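Long-range contacts in SusD superfamily protein (Parabacteroides distasonis, PDB 3OTN), which probably binds carbohydrate or other nutrients at the bacterial outer membrane: residues A[23-27]-A[182-186]; A[29-35]-A[81-86]. One frame throughout, in Å; residues are numbered along the deposited sequence.

In the fold
Two contacts, with centres about 15 Å apart, anchor successive pieces of the N-terminal chain of this SusD-family protein. Contact 1 joins residues 23-27, on helix 15-25, to a loop before helix 187-202; contact 2 lays residues 29-35 on helix 79-100 and is nested inside the long loop closed by contact 1. Helices 79-100 and 108-133 touch side chains from both, and Y251 also meets both. Each is partly buried, but the centre of contact 2 lies about 12 Å from the centre of the chain, that of contact 1 about 17 Å. Polar chemistry around a tyrosine and an arginine dominates contact 1, whereas contact 2 has an apolar middle with one salt bridge at its margin.

Contact 1: residues A[23-27]-A[182-186]; sequences TNSAY and TGRVS. With EDO (1,2-ethanediol), chain T; ACT (acetate ion), chain G.
In segment 23-27, T23 and N24 are helical and the chain turns on through Y27, whose N is hydrogen-bonded to N24 O (2.9 Å). Segment 182-186 is irregular: G183 has positive phi (113°), R184 and V185 take polyproline-II-like angles, and S186 is the N-cap of helix 187-202. The nearest CA atoms, of Y27 and R184, are 8.8 Å apart. Y27 (chi1 m) points toward the loop, where V185 N donates to its OH (2.8 Å) and V185 CG2 lies 3.8 Å from its CZ. R184 (m, t, p, 85°) leaves sideways and, bent at chi3, reaches N24, whose OD1 accepts from NH1 (2.8 Å) and NH2 (3.0 Å). E117 of helix 108-133 makes a salt bridge with R184 NH2 and a hydrogen bond with Y27 OH. Ethanediol O1 lies over one Y27 ring face and N24 ND2 donates to acetate O (3.2 Å), both probably from the crystallisation liquor. Y27, R184, N24 and E117 thus form a polar cluster joining an interhelical loop to residues 23-27 in a SusD-type fold.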
ATOM      1  N   THR A  23       6.553  15.237  16.991  1.00 19.15           N
ATOM      2  CA  THR A  23       6.130  15.090  15.583  1.00 18.26           C
ATOM      3  C   THR A  23       6.675  13.819  14.987  1.00 19.86           C
ATOM      4  O   THR A  23       5.918  13.041  14.370  1.00 16.35           O
ATOM      5  CB  THR A  23       6.564  16.278  14.763  1.00 18.60           C
ATOM      6  OG1 THR A  23       6.049  17.451  15.411  1.00 17.01           O
ATOM      7  CG2 THR A  23       6.072  16.200  13.293  1.00 15.55           C
ATOM      8  N   ASN A  24       7.962  13.569  15.223  1.00 18.35           N
ATOM      9  CA  ASN A  24       8.604  12.335  14.744  1.00 20.81           C
ATOM     10  C   ASN A  24       7.997  11.051  15.327  1.00 18.45           C
ATOM     11  O   ASN A  24       7.962  10.022  14.662  1.00 17.93           O
ATOM     12  CB  ASN A  24      10.125  12.387  15.006  1.00 19.04           C
ATOM     13  CG  ASN A  24      10.880  13.339  14.046  1.00 24.30           C
ATOM     14  OD1 ASN A  24      10.407  13.662  12.949  1.00 21.98           O
ATOM     15  ND2 ASN A  24      12.079  13.770  14.464  1.00 21.05           N
ATOM     16  N   SER A  25       7.459  11.131  16.542  1.00 19.81           N
ATOM     17  CA  SER A  25       6.865   9.956  17.203  1.00 21.34           C
ATOM     18  C   SER A  25       5.705   9.400  16.358  1.00 19.33           C
ATOM     19  O   SER A  25       5.443   8.195  16.373  1.00 19.36           O
ATOM     20  CB  SER A  25       6.420  10.290  18.664  1.00 22.88           C
ATOM     21  OG  SER A  25       5.194  11.047  18.701  1.00 23.82           O
ATOM     22  N   ALA A  26       5.062  10.270  15.578  1.00 16.24           N
ATOM     23  CA  ALA A  26       3.938   9.884  14.709  1.00 16.29           C
ATOM     24  C   ALA A  26       4.353   8.985  13.557  1.00 16.33           C
ATOM     25  O   ALA A  26       3.550   8.143  13.082  1.00 20.38           O
ATOM     26  CB  ALA A  26       3.190  11.145  14.173  1.00 15.71           C
ATOM     27  N   TYR A  27       5.613   9.117  13.144  1.00 18.88           N
ATOM     28  CA  TYR A  27       6.193   8.308  12.062  1.00 20.17           C
ATOM     29  C   TYR A  27       6.618   6.901  12.497  1.00 18.48           C
ATOM     30  O   TYR A  27       6.795   6.035  11.641  1.00 18.46           O
ATOM     31  CB  TYR A  27       7.424   8.999  11.451  1.00 20.47           C
ATOM     32  CG  TYR A  27       7.204  10.337  10.723  1.00 17.61           C
ATOM     33  CD1 TYR A  27       6.863  11.515  11.394  1.00 19.07           C
ATOM     34  CD2 TYR A  27       7.364  10.409   9.348  1.00 16.37           C
ATOM     35  CE1 TYR A  27       6.682  12.730  10.681  1.00 19.05           C
ATOM     36  CE2 TYR A  27       7.189  11.592   8.642  1.00 19.41           C
ATOM     37  CZ  TYR A  27       6.874  12.751   9.292  1.00 20.33           C
ATOM     38  OH  TYR A  27       6.733  13.892   8.493  1.00 17.85           O
ATOM     39  N   THR A 182      13.186  13.979   1.663  1.00 27.03           N
ATOM     40  CA  THR A 182      13.875  13.332   2.761  1.00 27.80           C
ATOM     41  C   THR A 182      12.990  12.345   3.483  1.00 25.97           C
ATOM     42  O   THR A 182      13.455  11.675   4.356  1.00 27.97           O
ATOM     43  CB  THR A 182      14.393  14.351   3.804  1.00 29.18           C
ATOM     44  OG1 THR A 182      13.284  14.962   4.458  1.00 28.66           O
ATOM     45  CG2 THR A 182      15.286  15.423   3.133  1.00 28.50           C
ATOM     46  N   GLY A 183      11.715  12.263   3.138  1.00 24.66           N
ATOM     47  CA  GLY A 183      10.830  11.281   3.728  1.00 25.73           C
ATOM     48  C   GLY A 183       9.737  11.895   4.600  1.00 26.42           C
ATOM     49  O   GLY A 183       8.857  11.173   5.032  1.00 23.37           O
ATOM     50  N   ARG A 184       9.744  13.212   4.817  1.00 21.91           N
ATOM     51  CA  ARG A 184       8.715  13.825   5.716  1.00 22.18           C
ATOM     52  C   ARG A 184       7.383  13.955   4.969  1.00 20.13           C
ATOM     53  O   ARG A 184       7.356  13.927   3.736  1.00 18.78           O
ATOM     54  CB  ARG A 184       9.188  15.176   6.219  1.00 21.87           C
ATOM     55  CG  ARG A 184      10.521  15.044   6.978  1.00 23.16           C
ATOM     56  CD  ARG A 184      10.750  16.163   7.893  1.00 30.91           C
ATOM     57  NE  ARG A 184       9.823  16.151   9.030  1.00 28.62           N
ATOM     58  CZ  ARG A 184       9.975  15.467  10.167  1.00 30.52           C
ATOM     59  NH1 ARG A 184      11.015  14.654  10.394  1.00 25.57           N
ATOM     60  NH2 ARG A 184       9.068  15.619  11.125  1.00 21.14           N
ATOM     61  N   VAL A 185       6.296  14.000   5.729  1.00 16.33           N
ATOM     62  CA  VAL A 185       4.979  14.303   5.183  1.00 18.32           C
ATOM     63  C   VAL A 185       5.024  15.681   4.462  1.00 19.02           C
ATOM     64  O   VAL A 185       5.708  16.597   4.906  1.00 22.67           O
ATOM     65  CB  VAL A 185       3.923  14.311   6.326  1.00 19.53           C
ATOM     66  CG1 VAL A 185       2.579  14.799   5.828  1.00 18.91           C
ATOM     67  CG2 VAL A 185       3.840  12.891   6.937  1.00 16.91           C
ATOM     68  N   SER A 186       4.346  15.794   3.328  1.00 18.10           N
ATOM     69  CA  SER A 186       4.299  17.017   2.522  1.00 18.48           C
ATOM     70  C   SER A 186       2.854  17.226   2.106  1.00 21.12           C
ATOM     71  O   SER A 186       2.035  16.334   2.271  1.00 16.58           O
ATOM     72  CB  SER A 186       5.127  16.823   1.248  1.00 17.90           C
ATOM     73  OG  SER A 186       4.616  15.742   0.459  1.00 21.93           O
TER
HETATM   74  C1  EDO T 634      11.924  10.526  10.182  1.00 53.38           C
HETATM   75  O1  EDO T 634      10.965  10.724  11.218  1.00 44.00           O
HETATM   76  C2  EDO T 634      11.253  10.110   8.871  1.00 45.01           C
HETATM   77  O2  EDO T 634      11.554  11.094   7.901  1.00 52.47           O
HETATM   78  C   ACT G 606      14.027  12.513  17.035  1.00 50.28           C
HETATM   79  O   ACT G 606      13.649  13.700  17.237  1.00 45.81           O
HETATM   80  OXT ACT G 606      13.129  11.623  16.998  1.00 49.06           O
HETATM   81  CH3 ACT G 606      15.484  12.189  16.795  1.00 48.52           C

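Contact 2: residues A[29-35]-A[81-86]. With ACT (acetate ion), chain E.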
ATOM      1  N   LYS A  29       5.407   4.233  13.947  1.00 18.42           N
ATOM      2  CA  LYS A  29       4.628   3.038  13.627  1.00 19.88           C
ATOM      3  C   LYS A  29       4.315   2.919  12.126  1.00 18.13           C
ATOM      4  O   LYS A  29       3.565   2.029  11.721  1.00 18.71           O
ATOM      5  CB  LYS A  29       3.403   2.911  14.552  1.00 19.54           C
ATOM      6  CG  LYS A  29       3.783   2.466  15.985  1.00 24.65           C
ATOM      7  CD  LYS A  29       4.190   0.990  15.968  1.00 29.00           C
ATOM      8  CE  LYS A  29       4.452   0.422  17.322  1.00 39.79           C
ATOM      9  NZ  LYS A  29       5.573   1.075  17.905  1.00 25.52           N
ATOM     10  N   ASN A  30       4.934   3.764  11.290  1.00 19.41           N
ATOM     11  CA  ASN A  30       5.001   3.503   9.843  1.00 18.78           C
ATOM     12  C   ASN A  30       5.684   2.162   9.452  1.00 18.19           C
ATOM     13  O   ASN A  30       5.585   1.721   8.296  1.00 19.32           O
ATOM     14  CB  ASN A  30       5.718   4.652   9.096  1.00 17.40           C
ATOM     15  CG  ASN A  30       4.881   5.926   8.976  1.00 18.87           C
ATOM     16  OD1 ASN A  30       3.934   6.194   9.763  1.00 23.37           O
ATOM     17  ND2 ASN A  30       5.267   6.762   8.029  1.00 11.59           N
ATOM     18  N   THR A  31       6.402   1.560  10.394  1.00 17.22           N
ATOM     19  CA  THR A  31       6.913   0.218  10.262  1.00 18.90           C
ATOM     20  C   THR A  31       5.811  -0.756   9.886  1.00 18.15           C
ATOM     21  O   THR A  31       6.054  -1.680   9.124  1.00 18.32           O
ATOM     22  CB  THR A  31       7.578  -0.268  11.546  1.00 19.94           C
ATOM     23  OG1 THR A  31       6.623  -0.154  12.615  1.00 21.52           O
ATOM     24  CG2 THR A  31       8.840   0.544  11.853  1.00 20.50           C
ATOM     25  N   VAL A  32       4.582  -0.514  10.326  1.00 19.23           N
ATOM     26  CA  VAL A  32       3.474  -1.459  10.030  1.00 17.88           C
ATOM     27  C   VAL A  32       3.207  -1.663   8.531  1.00 17.90           C
ATOM     28  O   VAL A  32       2.726  -2.731   8.120  1.00 17.70           O
ATOM     29  CB  VAL A  32       2.146  -1.051  10.747  1.00 18.66           C
ATOM     30  CG1 VAL A  32       1.488   0.152  10.046  1.00 18.84           C
ATOM     31  CG2 VAL A  32       1.196  -2.225  10.816  1.00 20.46           C
ATOM     32  N   PHE A  33       3.533  -0.663   7.707  1.00 16.21           N
ATOM     33  CA  PHE A  33       3.243  -0.725   6.266  1.00 18.40           C
ATOM     34  C   PHE A  33       4.201  -1.680   5.538  1.00 18.71           C
ATOM     35  O   PHE A  33       3.934  -2.058   4.388  1.00 15.87           O
ATOM     36  CB  PHE A  33       3.234   0.675   5.613  1.00 18.36           C
ATOM     37  CG  PHE A  33       2.314   1.655   6.307  1.00 18.84           C
ATOM     38  CD1 PHE A  33       0.976   1.332   6.513  1.00 26.13           C
ATOM     39  CD2 PHE A  33       2.777   2.879   6.757  1.00 22.39           C
ATOM     40  CE1 PHE A  33       0.121   2.203   7.204  1.00 27.48           C
ATOM     41  CE2 PHE A  33       1.932   3.756   7.448  1.00 20.70           C
ATOM     42  CZ  PHE A  33       0.611   3.396   7.688  1.00 20.32           C
ATOM     43  N   ASN A  34       5.321  -2.023   6.189  1.00 16.13           N
ATOM     44  CA  ASN A  34       6.234  -3.069   5.679  1.00 15.46           C
ATOM     45  C   ASN A  34       7.168  -3.434   6.794  1.00 16.94           C
ATOM     46  O   ASN A  34       8.126  -2.712   7.095  1.00 19.66           O
ATOM     47  CB  ASN A  34       7.006  -2.570   4.444  1.00 17.23           C
ATOM     48  CG  ASN A  34       7.871  -3.634   3.813  1.00 17.30           C
ATOM     49  OD1 ASN A  34       8.452  -4.460   4.491  1.00 22.71           O
ATOM     50  ND2 ASN A  34       7.983  -3.587   2.475  1.00 16.66           N
ATOM     51  N   LYS A  35       6.853  -4.524   7.473  1.00 17.32           N
ATOM     52  CA  LYS A  35       7.746  -5.042   8.463  1.00 18.36           C
ATOM     53  C   LYS A  35       7.617  -6.549   8.555  1.00 17.18           C
ATOM     54  O   LYS A  35       6.544  -7.125   8.284  1.00 14.23           O
ATOM     55  CB  LYS A  35       7.484  -4.413   9.837  1.00 21.46           C
ATOM     56  CG  LYS A  35       6.166  -4.806  10.508  1.00 20.73           C
ATOM     57  CD  LYS A  35       6.113  -4.316  11.963  1.00 26.92           C
ATOM     58  CE  LYS A  35       5.396  -5.296  12.867  1.00 34.22           C
ATOM     59  NZ  LYS A  35       5.235  -4.789  14.277  1.00 32.55           N
ATOM     60  N   ASP A  81      -0.688  -7.666  13.967  1.00 17.26           N
ATOM     61  CA  ASP A  81       0.368  -6.660  13.768  1.00 21.19           C
ATOM     62  C   ASP A  81      -0.241  -5.368  13.232  1.00 20.14           C
ATOM     63  O   ASP A  81       0.101  -4.279  13.677  1.00 15.53           O
ATOM     64  CB  ASP A  81       1.430  -7.191  12.789  1.00 19.11           C
ATOM     65  CG  ASP A  81       1.973  -8.555  13.217  1.00 26.27           C
ATOM     66  OD1 ASP A  81       2.922  -8.569  14.004  1.00 25.43           O
ATOM     67  OD2 ASP A  81       1.391  -9.596  12.840  1.00 29.11           O
ATOM     68  N   TRP A  82      -1.153  -5.522  12.279  1.00 19.09           N
ATOM     69  CA  TRP A  82      -1.806  -4.386  11.678  1.00 18.72           C
ATOM     70  C   TRP A  82      -2.650  -3.642  12.695  1.00 20.26           C
ATOM     71  O   TRP A  82      -2.562  -2.423  12.758  1.00 20.19           O
ATOM     72  CB  TRP A  82      -2.663  -4.764  10.477  1.00 18.22           C
ATOM     73  CG  TRP A  82      -1.929  -4.897   9.193  1.00 13.52           C
ATOM     74  CD1 TRP A  82      -1.489  -6.050   8.609  1.00 18.42           C
ATOM     75  CD2 TRP A  82      -1.600  -3.846   8.297  1.00 15.81           C
ATOM     76  NE1 TRP A  82      -0.877  -5.780   7.408  1.00 20.06           N
ATOM     77  CE2 TRP A  82      -0.929  -4.426   7.194  1.00 22.21           C
ATOM     78  CE3 TRP A  82      -1.785  -2.470   8.321  1.00 13.60           C
ATOM     79  CZ2 TRP A  82      -0.469  -3.669   6.110  1.00 19.62           C
ATOM     80  CZ3 TRP A  82      -1.302  -1.708   7.250  1.00 20.31           C
ATOM     81  CH2 TRP A  82      -0.679  -2.322   6.148  1.00 17.90           C
ATOM     82  N   TRP A  83      -3.432  -4.367  13.495  1.00 17.84           N
ATOM     83  CA  TRP A  83      -4.272  -3.720  14.515  1.00 19.29           C
ATOM     84  C   TRP A  83      -3.447  -3.021  15.607  1.00 17.57           C
ATOM     85  O   TRP A  83      -3.651  -1.874  15.891  1.00 18.76           O
ATOM     86  CB  TRP A  83      -5.185  -4.755  15.170  1.00 18.73           C
ATOM     87  CG  TRP A  83      -6.175  -4.202  16.129  1.00 17.53           C
ATOM     88  CD1 TRP A  83      -5.980  -3.929  17.450  1.00 15.90           C
ATOM     89  CD2 TRP A  83      -7.527  -3.904  15.852  1.00 16.37           C
ATOM     90  NE1 TRP A  83      -7.138  -3.456  18.022  1.00 22.14           N
ATOM     91  CE2 TRP A  83      -8.110  -3.414  17.059  1.00 18.05           C
ATOM     92  CE3 TRP A  83      -8.316  -3.966  14.696  1.00 18.74           C
ATOM     93  CZ2 TRP A  83      -9.448  -3.014  17.133  1.00 21.34           C
ATOM     94  CZ3 TRP A  83      -9.663  -3.558  14.769  1.00 21.34           C
ATOM     95  CH2 TRP A  83     -10.210  -3.104  15.987  1.00 22.35           C
ATOM     96  N   GLN A  84      -2.537  -3.748  16.214  1.00 20.65           N
ATOM     97  CA  GLN A  84      -1.753  -3.226  17.336  1.00 21.99           C
ATOM     98  C   GLN A  84      -0.873  -2.047  16.921  1.00 21.01           C
ATOM     99  O   GLN A  84      -0.819  -1.041  17.643  1.00 20.87           O
ATOM    100  CB  GLN A  84      -0.898  -4.323  17.958  1.00 22.16           C
ATOM    101  CG  GLN A  84      -1.693  -5.416  18.606  1.00 28.88           C
ATOM    102  CD  GLN A  84      -0.837  -6.567  19.144  1.00 42.42           C
ATOM    103  OE1 GLN A  84       0.398  -6.541  19.077  1.00 44.01           O
ATOM    104  NE2 GLN A  84      -1.503  -7.574  19.699  1.00 51.95           N
ATOM    105  N   ASP A  85      -0.228  -2.133  15.757  1.00 16.35           N
ATOM    106  CA  ASP A  85       0.706  -1.059  15.370  1.00 18.66           C
ATOM    107  C   ASP A  85      -0.005   0.165  14.868  1.00 18.00           C
ATOM    108  O   ASP A  85       0.462   1.243  15.144  1.00 19.41           O
ATOM    109  CB  ASP A  85       1.681  -1.479  14.276  1.00 18.78           C
ATOM    110  CG  ASP A  85       2.733  -2.465  14.766  1.00 24.86           C
ATOM    111  OD1 ASP A  85       2.815  -2.786  15.983  1.00 26.81           O
ATOM    112  OD2 ASP A  85       3.455  -2.949  13.886  1.00 26.02           O
ATOM    113  N   CYS A  86      -1.100   0.005  14.106  1.00 17.90           N
ATOM    114  CA  CYS A  86      -1.925   1.155  13.741  1.00 18.71           C
ATOM    115  C   CYS A  86      -2.435   1.861  14.988  1.00 17.10           C
ATOM    116  O   CYS A  86      -2.333   3.093  15.097  1.00 19.66           O
ATOM    117  CB  CYS A  86      -3.085   0.784  12.795  1.00 17.86           C
ATOM    118  SG  CYS A  86      -2.495   0.473  11.084  1.00 17.46           S
TER
HETATM  119  C   ACT E 603      -7.931  -0.810  20.317  1.00 44.44           C
HETATM  120  O   ACT E 603      -8.493  -1.929  20.183  1.00 39.80           O
HETATM  121  OXT ACT E 603      -6.833  -0.703  20.950  1.00 43.59           O
HETATM  122  CH3 ACT E 603      -8.558   0.387  19.723  1.00 43.32           C
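V32 illustrates how one small side chain can seat a short 3-10 segment on an alpha-helix. Its CG2 lies 3.6 Å from D85 CB, 3.8 Å from W82 CA and 3.9 Å from W82 CE3, while CG1 reaches C86 SG at 4.1 Å. V32 therefore packs against successive turns of helix 79-100, to which the hydrogen bonds from D85 N to D81 O (3.0 Å) and C86 N to W82 O (3.1 Å) belong. F33 starts out away from the helix, yet its ring returns to put CD1 3.9 Å from W82 CZ3, the indole atom lying near the plane of the phenyl ring. V32 O sits over one face of the indole, whose NE1 is hydrogen-bonded to T44 O; L124 and Y128 of helix 108-133 extend the apolar patch around F33.

Further out, K29 runs its aliphatic chain along D85, with CB 3.4 Å from D85 O and CE 3.8 Å from D85 OD1. The backbones come nearest here, the CA atoms of K29 and D85 being 5.9 Å apart. At the other end of the segment K35, in extended backbone, reaches back so that its NZ forms a salt bridge with D85 OD2 at 2.6 Å. D81 OD1 adds a second negative charge 4.4 Å from K35 NZ, beyond salt-bridge range.

D85 meets V32 through CB, K35 through its carboxylate, and K29 through its backbone O and OD1. The chemistry implies a fit shared between the V32, F33 and W82 patch and the D85, K29 and K35 edge, which holds the one salt bridge.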